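Local coordinates for aspartate aminotransferase, cytoplasmic (Schizosaccharomyces pombe 972h-, PDB 6JPK), which catalyses the reversible transfer of an amino group between L-aspartate and 2-oxoglutarate, giving oxaloacetate and L-glutamate, as a pyridoxal 5'-phosphate-dependent homodimer, at residues L376-N381 and Q399-A404; Y155-A160 and C188-T193; R41-K46 and S324-E329; P139-L144 and V217-Y222. The protein carries 1 engineered substitution. All blocks are in the same frame, centred on the assembly; numbering follows the deposited sequence.

In the fold
From the N terminus, 41-46 opens contact 3, which closes only when the chain reaches 324-329 on helix 310-340. Within that long excursion, 139-144 opens contact 4, and 155-160 opens contact 2 soon after. Contact 2 closes first, at 188-193, and contact 4 follows at 217-222, so 2 lies within 4 and 4 within 3. Contacts 2 and 4 each tie a strand of the large mixed sheet to a loop or helix beside it, and touch each other through Asn191 and Tyr222. Contact 3 fastens an early loop to the long helix. Contact 1 comes last and in series with the others, tying strand 376-377 and the residue after it to helix 394-407 over a short interval.

Contact 1 of 4, residues L376-N381 and Q399-A404; sequences LYFSAN and QAFNHA
In the C-terminal part of this aminotransferase fold, Leu376 and Phe378, on strand 376-377 and the chain just beyond it, pack against Ala400 and Phe401 of helix 394-407. The contact is apolar throughout: four buried side chains meet and no hydrogen bond crosses between the segments. Leu376 reaches the helix with a single methyl. Its CD1 lies anti to CA (chi2 -175°), which extends the branch toward the helix until CD1 rests 3.5 Å from Ala400 CB. The same methyl also touches the Phe401 ring, with Leu376 CD1 4.0 Å from Phe401 CE1, so one methyl touches two consecutive helix residues.

Phe401 leaves its backbone pointing neither at the strand nor away from it, and it is the ring that carries the side chain across. Phe378 comes from the opposite direction. The two rings are 5.8 Å apart between centroids with their planes at 48°, an oblique pair that is neither a parallel stack nor an edge-to-face one. Met35 touches both rings, Val367 of helix 364-374 lies against Phe378, and Tyr374 of that helix borders Ala400. Behind the contact, the backbone of Tyr377 hydrogen-bonds with Val33 and Met35, pairing strand 376-377 in parallel with strand 33-34. The side chain of Phe378 is also about 6 Å from that of Arg383, which probably binds L-aspartate. The rings meet most closely where Phe378 CZ lies 3.8 Å from Phe401 CE1.

Contact 2 of 4, residues Y155-A160 and C188-T193; sequences YPYWDA and CAHNPT
Tyr157 and His190 form a face-to-face stack where strand 152-159 of the large-domain sheet meets the loop that follows strand 182-186. Their centroids are 3.8 Å apart and their planes 14° from parallel. The overlap is displaced: Tyr157 CE1 sits over the centre of the imidazole, 3.4 Å from His190 CG, whereas His190 NE2 lies over the rim of the phenol. Thr193 completes the first shell. Its OG1 comes to the edge of the tyrosine ring, near the ring plane, 3.7 Å from Tyr157 CE1, and its CB lies 3.9 Å from Trp158 CE3, so the threonine turns its hydroxyl to the one aromatic residue and its CB to the other.

Several hydrogen bonds keep the stack in place. His190 ND1 is 2.8 Å from Thr193 OG1, and His190 NE2 is bonded to Ser134 OG on strand 131-135; gripped at both nitrogens, the imidazole is held against rotation and kept flat against the phenol. Tyr157 OH bonds to Ile195 O, which anchors the far end of that ring to the same loop. Phe359 lies edge-to-face with Trp158 and pairs through its backbone with Thr193.

Further out, a cis peptide joins Asn191 to Pro192. Asn191 probably binds L-aspartate, and its ND2 makes a weak hydrogen bond to Tyr222 OH. The stack joins the loop that carries Asn191 to strand 152-159. Thr193 OG1 also bonds to Ile195 N, two residues on, as in an ST turn.

Contact 3 of 4, residues R41-K46 and S324-E329; sequences RDDTGK and SSRIIE
The guanidinium of Arg326 lies with one face over the backbone of the turn at Asp42 and Asp43, and does not meet an acid head-on. Asp42 O stands 3.6 Å above the centre of the group, and Asp42 C is 3.6 Å from Arg326 NE. The same side chain bonds obliquely to one carbonyl: Arg326 NH2 is 2.9 Å and Arg326 NE 3.2 Å from Arg41 O, both weak and bent hydrogen bonds. A bend at chi3 (78°) turns the guanidinium across the turn after an extended start from the helix.

Asp43 contributes a long salt bridge, with its OD1 4.0 Å from Arg326 NH1. A water lying in the guanidinium plane accepts from Arg326 NH1 at 2.7 Å and also bonds to Asp43 OD1, bridging the gap. The turn is stiffened from within. Asp42 OD1 takes Thr44 N at 2.8 Å, an Asx turn, and also receives Thr44 OG1 and Lys46 N, so one oxygen gathers three donors from the type I beta turn Asp42 to Gly45 and from Lys46 just after it.

Arg326 NH1 also bonds to Leu389 O, and Asp43 OD1 to Asn391 N, while Arg41 NH1 forms a salt bridge to Glu69 of the second subunit. The contact therefore joins helix 310-340 to the loop between strand 33-34 and helix 51-62, beside the chain that leads from strand 383-385 to helix 394-407.

Contact 4 of 4, residues P139-L144 and V217-Y222; sequences PVHRTL and VFDIAY
His141, on helix 140-147, faces Asp219 near the end of strand 215-220, with their CA atoms 10.0 Å apart. That spacing keeps the two backbones apart and leaves the contact to two side chains, both directed across it. The strand belongs to the large mixed sheet of the aminotransferase fold, where it lies parallel to strands 182-186 and 247-252; after Ile220 the chain leaves it and turns toward Tyr222.

A single His-carboxylate hydrogen bond spans the gap. His141 NE2 donates to Asp219 OD2 at 2.9 Å, with an N-H...O angle of 149°. The oxygen sits at the edge of the imidazole, close to its plane, but is met on its anti side, well out of the carboxylate plane (30°), and the ring and carboxylate planes are turned 46° apart. With CG anti to the backbone N, the carboxylate of Asp219 is swung out toward the histidine.

The second shell fixes both groups. His141 ND1 bonds to Thr137 OG1, which pins the ring at its other nitrogen, and the ring also meets that of Trp138, which probably binds L-aspartate. Leu184 touches both residues of the pair. The pair is consistent with the one in related fold type I aminotransferases, where the aspartate meets the pyridine nitrogen of the cofactor and a histidine backs it. Nearby, Tyr222 packs on Lys255, the probable cofactor-attachment lysine. On the carboxylate itself, Asp219 OD2 is shared: Asn112 ND2 of helix 107-127 bonds to the oxygen that His141 NE2 holds.

Contact 1 of 4, residues L376-N381 and Q399-A404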
# COMPACT_ATOMS: atom_id res chain seq x y z
N LEU A 376 9.50 33.45 0.75
CA LEU A 376 8.30 32.62 0.79
C LEU A 376 8.37 31.60 -0.33
O LEU A 376 8.59 31.98 -1.49
CB LEU A 376 7.03 33.45 0.62
CG LEU A 376 6.89 34.70 1.47
CD1 LEU A 376 5.52 35.28 1.23
CD2 LEU A 376 7.08 34.35 2.95
N TYR A 377 8.15 30.33 0.01
CA TYR A 377 8.30 29.22 -0.93
C TYR A 377 6.93 28.58 -1.18
O TYR A 377 6.36 27.94 -0.28
CB TYR A 377 9.33 28.23 -0.40
CG TYR A 377 10.72 28.82 -0.51
CD1 TYR A 377 11.22 29.72 0.45
CD2 TYR A 377 11.51 28.55 -1.61
CE1 TYR A 377 12.47 30.28 0.31
CE2 TYR A 377 12.75 29.09 -1.76
CZ TYR A 377 13.23 29.96 -0.80
OH TYR A 377 14.48 30.49 -1.01
N PHE A 378 6.39 28.77 -2.38
CA PHE A 378 5.11 28.19 -2.78
C PHE A 378 5.07 28.10 -4.30
O PHE A 378 5.95 28.60 -5.01
CB PHE A 378 3.92 28.96 -2.19
CG PHE A 378 3.85 30.44 -2.54
CD1 PHE A 378 4.71 31.35 -1.94
CD2 PHE A 378 2.89 30.91 -3.42
CE1 PHE A 378 4.63 32.72 -2.25
CE2 PHE A 378 2.79 32.27 -3.72
CZ PHE A 378 3.66 33.18 -3.13
N SER A 379 4.02 27.43 -4.80
CA SER A 379 3.95 27.04 -6.20
C SER A 379 3.77 28.25 -7.12
O SER A 379 3.11 29.23 -6.78
CB SER A 379 2.79 26.07 -6.43
OG SER A 379 2.77 25.03 -5.46
N ALA A 380 4.35 28.14 -8.32
CA ALA A 380 4.29 29.20 -9.33
C ALA A 380 2.87 29.52 -9.78
O ALA A 380 2.63 30.63 -10.26
CB ALA A 380 5.15 28.82 -10.53
N ASN A 381 1.93 28.57 -9.66
CA ASN A 381 0.54 28.86 -9.99
C ASN A 381 -0.18 29.64 -8.89
O ASN A 381 -1.39 29.87 -8.98
CB ASN A 381 -0.21 27.55 -10.28
CG ASN A 381 -0.24 26.59 -9.09
OD1 ASN A 381 0.16 26.94 -7.98
ND2 ASN A 381 -0.73 25.37 -9.32
N GLN A 399 2.58 41.28 3.96
CA GLN A 399 3.43 42.36 3.47
C GLN A 399 4.08 41.99 2.15
O GLN A 399 4.21 42.83 1.25
CB GLN A 399 4.50 42.71 4.51
CG GLN A 399 3.95 43.36 5.78
CD GLN A 399 3.76 44.87 5.64
OE1 GLN A 399 4.29 45.49 4.71
NE2 GLN A 399 3.01 45.46 6.57
N ALA A 400 4.51 40.72 2.02
CA ALA A 400 5.10 40.23 0.77
C ALA A 400 4.10 40.30 -0.37
O ALA A 400 4.43 40.80 -1.46
CB ALA A 400 5.58 38.79 0.94
N PHE A 401 2.89 39.77 -0.16
CA PHE A 401 1.86 39.80 -1.19
C PHE A 401 1.56 41.23 -1.59
O PHE A 401 1.48 41.56 -2.79
CB PHE A 401 0.59 39.10 -0.71
CG PHE A 401 0.69 37.58 -0.62
CD1 PHE A 401 1.90 36.93 -0.76
CD2 PHE A 401 -0.45 36.82 -0.42
CE1 PHE A 401 1.98 35.54 -0.68
CE2 PHE A 401 -0.38 35.42 -0.33
CZ PHE A 401 0.84 34.78 -0.47
N ASN A 402 1.38 42.11 -0.61
CA ASN A 402 1.08 43.51 -0.90
C ASN A 402 2.16 44.12 -1.78
O ASN A 402 1.86 44.73 -2.82
CB ASN A 402 0.94 44.30 0.40
CG ASN A 402 0.75 45.79 0.17
OD1 ASN A 402 -0.25 46.22 -0.38
ND2 ASN A 402 1.72 46.58 0.61
N HIS A 403 3.42 43.92 -1.41
CA HIS A 403 4.52 44.48 -2.18
C HIS A 403 4.57 43.88 -3.58
O HIS A 403 4.72 44.60 -4.58
CB HIS A 403 5.83 44.23 -1.43
CG HIS A 403 7.00 44.99 -1.96
ND1 HIS A 403 8.24 44.97 -1.35
CD2 HIS A 403 7.13 45.79 -3.05
CE1 HIS A 403 9.08 45.72 -2.03
NE2 HIS A 403 8.43 46.23 -3.07
N ALA A 404 4.45 42.55 -3.68
CA ALA A 404 4.55 41.87 -4.97
C ALA A 404 3.46 42.35 -5.93
O ALA A 404 3.73 42.63 -7.11
CB ALA A 404 4.46 40.36 -4.76

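Contact 2 of 4, residues Y155-A160 and C188-T193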
# COMPACT_ATOMS: atom_id res chain seq x y z
N TYR A 155 -12.28 19.48 -17.10
CA TYR A 155 -13.31 20.48 -17.12
C TYR A 155 -12.79 21.75 -16.46
O TYR A 155 -11.95 21.68 -15.55
CB TYR A 155 -14.60 20.01 -16.41
CG TYR A 155 -14.45 19.47 -15.00
CD1 TYR A 155 -14.63 20.29 -13.90
CD2 TYR A 155 -14.18 18.12 -14.78
CE1 TYR A 155 -14.51 19.80 -12.61
CE2 TYR A 155 -14.05 17.62 -13.49
CZ TYR A 155 -14.24 18.46 -12.41
OH TYR A 155 -14.13 17.97 -11.13
N PRO A 156 -13.20 22.93 -16.94
CA PRO A 156 -12.73 24.19 -16.34
C PRO A 156 -13.15 24.29 -14.88
O PRO A 156 -14.22 23.81 -14.50
CB PRO A 156 -13.43 25.26 -17.19
CG PRO A 156 -13.77 24.58 -18.47
CD PRO A 156 -14.06 23.15 -18.11
N TYR A 157 -12.29 24.90 -14.06
CA TYR A 157 -12.62 25.02 -12.65
C TYR A 157 -12.24 26.37 -12.06
O TYR A 157 -13.06 27.02 -11.40
CB TYR A 157 -11.96 23.89 -11.84
CG TYR A 157 -12.65 23.71 -10.51
CD1 TYR A 157 -12.23 24.41 -9.38
CD2 TYR A 157 -13.77 22.89 -10.40
CE1 TYR A 157 -12.88 24.28 -8.17
CE2 TYR A 157 -14.44 22.75 -9.19
CZ TYR A 157 -13.99 23.44 -8.08
OH TYR A 157 -14.64 23.31 -6.87
N TRP A 158 -11.01 26.82 -12.27
CA TRP A 158 -10.57 28.10 -11.74
C TRP A 158 -10.83 29.19 -12.77
O TRP A 158 -10.30 29.13 -13.88
CB TRP A 158 -9.09 28.06 -11.37
CG TRP A 158 -8.52 29.36 -10.80
CD1 TRP A 158 -7.56 30.16 -11.37
CD2 TRP A 158 -8.86 29.97 -9.55
NE1 TRP A 158 -7.29 31.23 -10.55
CE2 TRP A 158 -8.07 31.14 -9.43
CE3 TRP A 158 -9.74 29.64 -8.52
CZ2 TRP A 158 -8.15 31.97 -8.31
CZ3 TRP A 158 -9.82 30.47 -7.41
CH2 TRP A 158 -9.03 31.63 -7.32
N ASP A 159 -11.64 30.18 -12.40
CA ASP A 159 -11.86 31.38 -13.20
C ASP A 159 -10.88 32.43 -12.68
O ASP A 159 -11.12 33.07 -11.66
CB ASP A 159 -13.32 31.83 -13.07
CG ASP A 159 -13.62 33.16 -13.76
OD1 ASP A 159 -12.70 33.88 -14.21
OD2 ASP A 159 -14.82 33.49 -13.84
N ALA A 160 -9.75 32.60 -13.39
CA ALA A 160 -8.66 33.40 -12.84
C ALA A 160 -9.01 34.88 -12.77
O ALA A 160 -8.66 35.57 -11.80
CB ALA A 160 -7.39 33.18 -13.66
N CYS A 188 -15.47 18.27 -1.24
CA CYS A 188 -15.36 19.58 -0.59
C CYS A 188 -13.89 19.94 -0.48
O CYS A 188 -13.01 19.09 -0.59
CB CYS A 188 -16.01 19.60 0.79
SG CYS A 188 -15.18 18.57 2.03
N ALA A 189 -13.64 21.23 -0.22
CA ALA A 189 -12.28 21.74 -0.08
C ALA A 189 -11.44 21.32 -1.29
O ALA A 189 -10.51 20.50 -1.21
CB ALA A 189 -11.63 21.25 1.21
N HIS A 190 -11.82 21.89 -2.42
CA HIS A 190 -11.17 21.58 -3.68
C HIS A 190 -9.67 21.80 -3.58
O HIS A 190 -9.20 22.83 -3.08
CB HIS A 190 -11.75 22.44 -4.81
CG HIS A 190 -11.12 22.16 -6.14
ND1 HIS A 190 -10.05 22.88 -6.62
CD2 HIS A 190 -11.40 21.23 -7.08
CE1 HIS A 190 -9.70 22.41 -7.80
NE2 HIS A 190 -10.51 21.41 -8.11
N ASN A 191 -8.91 20.82 -4.05
CA ASN A 191 -7.46 20.87 -4.07
C ASN A 191 -7.04 21.02 -5.53
O ASN A 191 -7.35 20.12 -6.32
CB ASN A 191 -6.88 19.58 -3.46
CG ASN A 191 -5.35 19.52 -3.51
OD1 ASN A 191 -4.69 20.43 -3.98
ND2 ASN A 191 -4.79 18.43 -3.00
N PRO A 192 -6.31 22.07 -5.94
CA PRO A 192 -5.58 23.04 -5.11
C PRO A 192 -6.22 24.42 -4.87
O PRO A 192 -5.57 25.21 -4.21
CB PRO A 192 -4.28 23.22 -5.90
CG PRO A 192 -4.79 23.19 -7.37
CD PRO A 192 -5.93 22.19 -7.37
N THR A 193 -7.42 24.71 -5.39
CA THR A 193 -7.88 26.10 -5.37
C THR A 193 -8.54 26.49 -4.06
O THR A 193 -8.55 27.67 -3.70
CB THR A 193 -8.88 26.38 -6.50
OG1 THR A 193 -10.11 25.68 -6.23
CG2 THR A 193 -8.31 25.96 -7.84

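Contact 3 of 4, residues R41-K46 and S324-E329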
# COMPACT_ATOMS: atom_id res chain seq x y z
N ARG A 41 -0.41 21.89 10.16
CA ARG A 41 0.56 22.36 11.14
C ARG A 41 -0.17 23.23 12.15
O ARG A 41 -1.16 23.89 11.81
CB ARG A 41 1.70 23.18 10.46
CG ARG A 41 2.51 22.40 9.42
CD ARG A 41 3.31 21.32 10.14
NE ARG A 41 4.23 20.57 9.29
CZ ARG A 41 3.99 19.36 8.80
NH1 ARG A 41 2.84 18.74 9.05
NH2 ARG A 41 4.91 18.77 8.05
N ASP A 42 0.30 23.23 13.39
CA ASP A 42 -0.34 24.04 14.43
C ASP A 42 0.20 25.48 14.37
O ASP A 42 0.93 25.86 13.46
CB ASP A 42 -0.16 23.37 15.80
CG ASP A 42 1.30 23.36 16.28
OD1 ASP A 42 2.16 24.11 15.76
OD2 ASP A 42 1.58 22.58 17.21
N ASP A 43 -0.15 26.29 15.37
CA ASP A 43 0.24 27.70 15.36
C ASP A 43 1.74 27.92 15.57
O ASP A 43 2.22 29.04 15.39
CB ASP A 43 -0.53 28.48 16.44
CG ASP A 43 -0.37 30.01 16.30
OD1 ASP A 43 -0.59 30.56 15.19
OD2 ASP A 43 -0.05 30.65 17.31
N THR A 44 2.50 26.89 15.94
CA THR A 44 3.95 27.01 16.01
C THR A 44 4.63 26.47 14.76
O THR A 44 5.87 26.47 14.70
CB THR A 44 4.50 26.28 17.24
OG1 THR A 44 4.45 24.86 17.00
CG2 THR A 44 3.70 26.63 18.49
N GLY A 45 3.86 26.00 13.78
CA GLY A 45 4.44 25.45 12.57
C GLY A 45 4.86 24.00 12.66
O GLY A 45 5.64 23.54 11.82
N LYS A 46 4.36 23.24 13.66
CA LYS A 46 4.79 21.86 13.89
C LYS A 46 3.68 20.87 13.54
O LYS A 46 2.50 21.19 13.66
CB LYS A 46 5.17 21.60 15.36
CG LYS A 46 6.48 22.21 15.80
CD LYS A 46 7.69 21.67 15.03
CE LYS A 46 8.04 20.23 15.41
NZ LYS A 46 8.52 20.08 16.80
N SER A 324 -9.85 23.18 11.73
CA SER A 324 -10.55 23.99 10.75
C SER A 324 -10.64 25.45 11.20
O SER A 324 -10.55 26.36 10.38
CB SER A 324 -11.93 23.43 10.45
OG SER A 324 -12.69 23.27 11.64
N SER A 325 -10.79 25.68 12.51
CA SER A 325 -10.85 27.05 13.00
C SER A 325 -9.52 27.77 12.83
O SER A 325 -9.51 28.97 12.52
CB SER A 325 -11.29 27.07 14.46
OG SER A 325 -12.61 26.60 14.55
N ARG A 326 -8.40 27.09 13.06
CA ARG A 326 -7.12 27.78 12.90
C ARG A 326 -6.88 28.19 11.44
O ARG A 326 -6.36 29.29 11.18
CB ARG A 326 -5.96 26.91 13.39
CG ARG A 326 -4.70 27.74 13.73
CD ARG A 326 -3.46 26.89 13.99
NE ARG A 326 -2.84 26.40 12.76
CZ ARG A 326 -2.13 27.14 11.91
NH1 ARG A 326 -1.97 28.45 12.12
NH2 ARG A 326 -1.61 26.59 10.81
N ILE A 327 -7.23 27.32 10.49
CA ILE A 327 -7.08 27.67 9.08
C ILE A 327 -7.98 28.84 8.73
O ILE A 327 -7.55 29.81 8.09
CB ILE A 327 -7.38 26.45 8.19
CG1 ILE A 327 -6.40 25.30 8.46
CG2 ILE A 327 -7.39 26.83 6.69
CD1 ILE A 327 -4.95 25.64 8.22
N ILE A 328 -9.24 28.79 9.17
CA ILE A 328 -10.16 29.90 8.93
C ILE A 328 -9.60 31.19 9.51
O ILE A 328 -9.68 32.26 8.89
CB ILE A 328 -11.55 29.57 9.49
CG1 ILE A 328 -12.26 28.56 8.57
CG2 ILE A 328 -12.37 30.85 9.69
CD1 ILE A 328 -13.49 27.91 9.20
N GLU A 329 -8.99 31.12 10.69
CA GLU A 329 -8.45 32.33 11.31
C GLU A 329 -7.26 32.87 10.52
O GLU A 329 -7.11 34.09 10.39
CB GLU A 329 -8.06 32.05 12.77
CG GLU A 329 -7.33 33.19 13.48
CD GLU A 329 -8.17 34.46 13.61
OE1 GLU A 329 -9.42 34.38 13.48
OE2 GLU A 329 -7.59 35.55 13.84
O HOH W 1 -2.78 30.12 14.12

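Contact 4 of 4, residues P139-L144 and V217-Y222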
# COMPACT_ATOMS: atom_id res chain seq x y z
N PRO A 139 -2.24 16.83 -9.13
CA PRO A 139 -1.63 16.33 -10.38
C PRO A 139 -1.62 14.81 -10.51
O PRO A 139 -1.60 14.30 -11.64
CB PRO A 139 -0.21 16.90 -10.34
CG PRO A 139 -0.30 18.08 -9.39
CD PRO A 139 -1.30 17.67 -8.35
N VAL A 140 -1.64 14.07 -9.40
CA VAL A 140 -1.71 12.62 -9.49
C VAL A 140 -3.03 12.14 -10.09
O VAL A 140 -3.10 11.02 -10.60
CB VAL A 140 -1.44 12.01 -8.10
CG1 VAL A 140 -1.64 10.51 -8.11
CG2 VAL A 140 -0.01 12.34 -7.67
N HIS A 141 -4.09 12.95 -10.05
CA HIS A 141 -5.33 12.52 -10.68
C HIS A 141 -5.12 12.21 -12.16
O HIS A 141 -5.69 11.25 -12.68
CB HIS A 141 -6.43 13.57 -10.51
CG HIS A 141 -7.13 13.52 -9.19
ND1 HIS A 141 -8.01 14.49 -8.77
CD2 HIS A 141 -7.07 12.61 -8.19
CE1 HIS A 141 -8.46 14.18 -7.56
NE2 HIS A 141 -7.90 13.05 -7.19
N ARG A 142 -4.29 13.00 -12.84
CA ARG A 142 -4.07 12.76 -14.26
C ARG A 142 -3.18 11.54 -14.49
O ARG A 142 -3.55 10.63 -15.23
CB ARG A 142 -3.47 13.98 -14.94
CG ARG A 142 -3.00 13.66 -16.36
CD ARG A 142 -2.43 14.88 -17.10
NE ARG A 142 -3.47 15.88 -17.37
CZ ARG A 142 -4.25 15.89 -18.45
NH1 ARG A 142 -4.15 14.96 -19.40
NH2 ARG A 142 -5.15 16.86 -18.58
N THR A 143 -2.00 11.51 -13.86
CA THR A 143 -1.04 10.45 -14.15
C THR A 143 -1.53 9.10 -13.67
O THR A 143 -1.28 8.08 -14.32
CB THR A 143 0.34 10.77 -13.53
OG1 THR A 143 0.20 11.01 -12.13
CG2 THR A 143 0.94 12.00 -14.18
N LEU A 144 -2.25 9.05 -12.55
CA LEU A 144 -2.74 7.76 -12.07
C LEU A 144 -3.67 7.11 -13.09
O LEU A 144 -3.56 5.91 -13.37
CB LEU A 144 -3.43 7.93 -10.71
CG LEU A 144 -4.02 6.69 -10.04
CD1 LEU A 144 -3.87 6.78 -8.51
CD2 LEU A 144 -5.49 6.49 -10.42
N VAL A 217 -17.34 9.69 -9.80
CA VAL A 217 -16.37 9.30 -8.77
C VAL A 217 -16.11 10.52 -7.89
O VAL A 217 -15.59 11.53 -8.38
CB VAL A 217 -15.05 8.78 -9.38
CG1 VAL A 217 -14.08 8.36 -8.27
CG2 VAL A 217 -15.30 7.66 -10.38
N PHE A 218 -16.49 10.44 -6.62
CA PHE A 218 -16.18 11.48 -5.65
C PHE A 218 -14.85 11.20 -4.97
O PHE A 218 -14.61 10.07 -4.52
CB PHE A 218 -17.26 11.59 -4.57
CG PHE A 218 -18.52 12.27 -5.02
CD1 PHE A 218 -18.58 13.64 -5.14
CD2 PHE A 218 -19.67 11.52 -5.26
CE1 PHE A 218 -19.76 14.27 -5.53
CE2 PHE A 218 -20.86 12.14 -5.66
CZ PHE A 218 -20.90 13.52 -5.79
N ASP A 219 -14.02 12.21 -4.87
CA ASP A 219 -12.83 12.18 -4.03
C ASP A 219 -13.13 13.00 -2.78
O ASP A 219 -13.44 14.19 -2.88
CB ASP A 219 -11.62 12.74 -4.78
CG ASP A 219 -10.29 12.35 -4.13
OD1 ASP A 219 -10.19 12.36 -2.89
OD2 ASP A 219 -9.34 12.03 -4.88
N ILE A 220 -13.08 12.38 -1.60
CA ILE A 220 -13.37 13.08 -0.35
C ILE A 220 -12.17 12.87 0.58
O ILE A 220 -12.10 11.91 1.35
CB ILE A 220 -14.70 12.65 0.29
CG1 ILE A 220 -14.97 13.45 1.56
CG2 ILE A 220 -14.79 11.14 0.54
CD1 ILE A 220 -16.46 13.56 1.89
N ALA A 221 -11.22 13.80 0.52
CA ALA A 221 -10.01 13.74 1.32
C ALA A 221 -10.05 14.65 2.55
O ALA A 221 -9.13 14.57 3.37
CB ALA A 221 -8.80 14.11 0.46
N TYR A 222 -11.08 15.51 2.70
CA TYR A 222 -11.04 16.50 3.77
C TYR A 222 -12.34 16.56 4.57
O TYR A 222 -12.69 17.62 5.10
CB TYR A 222 -10.69 17.89 3.22
CG TYR A 222 -9.47 17.87 2.34
CD1 TYR A 222 -8.20 17.79 2.89
CD2 TYR A 222 -9.59 17.90 0.95
CE1 TYR A 222 -7.08 17.75 2.09
CE2 TYR A 222 -8.47 17.87 0.14
CZ TYR A 222 -7.21 17.79 0.72
OH TYR A 222 -6.08 17.74 -0.06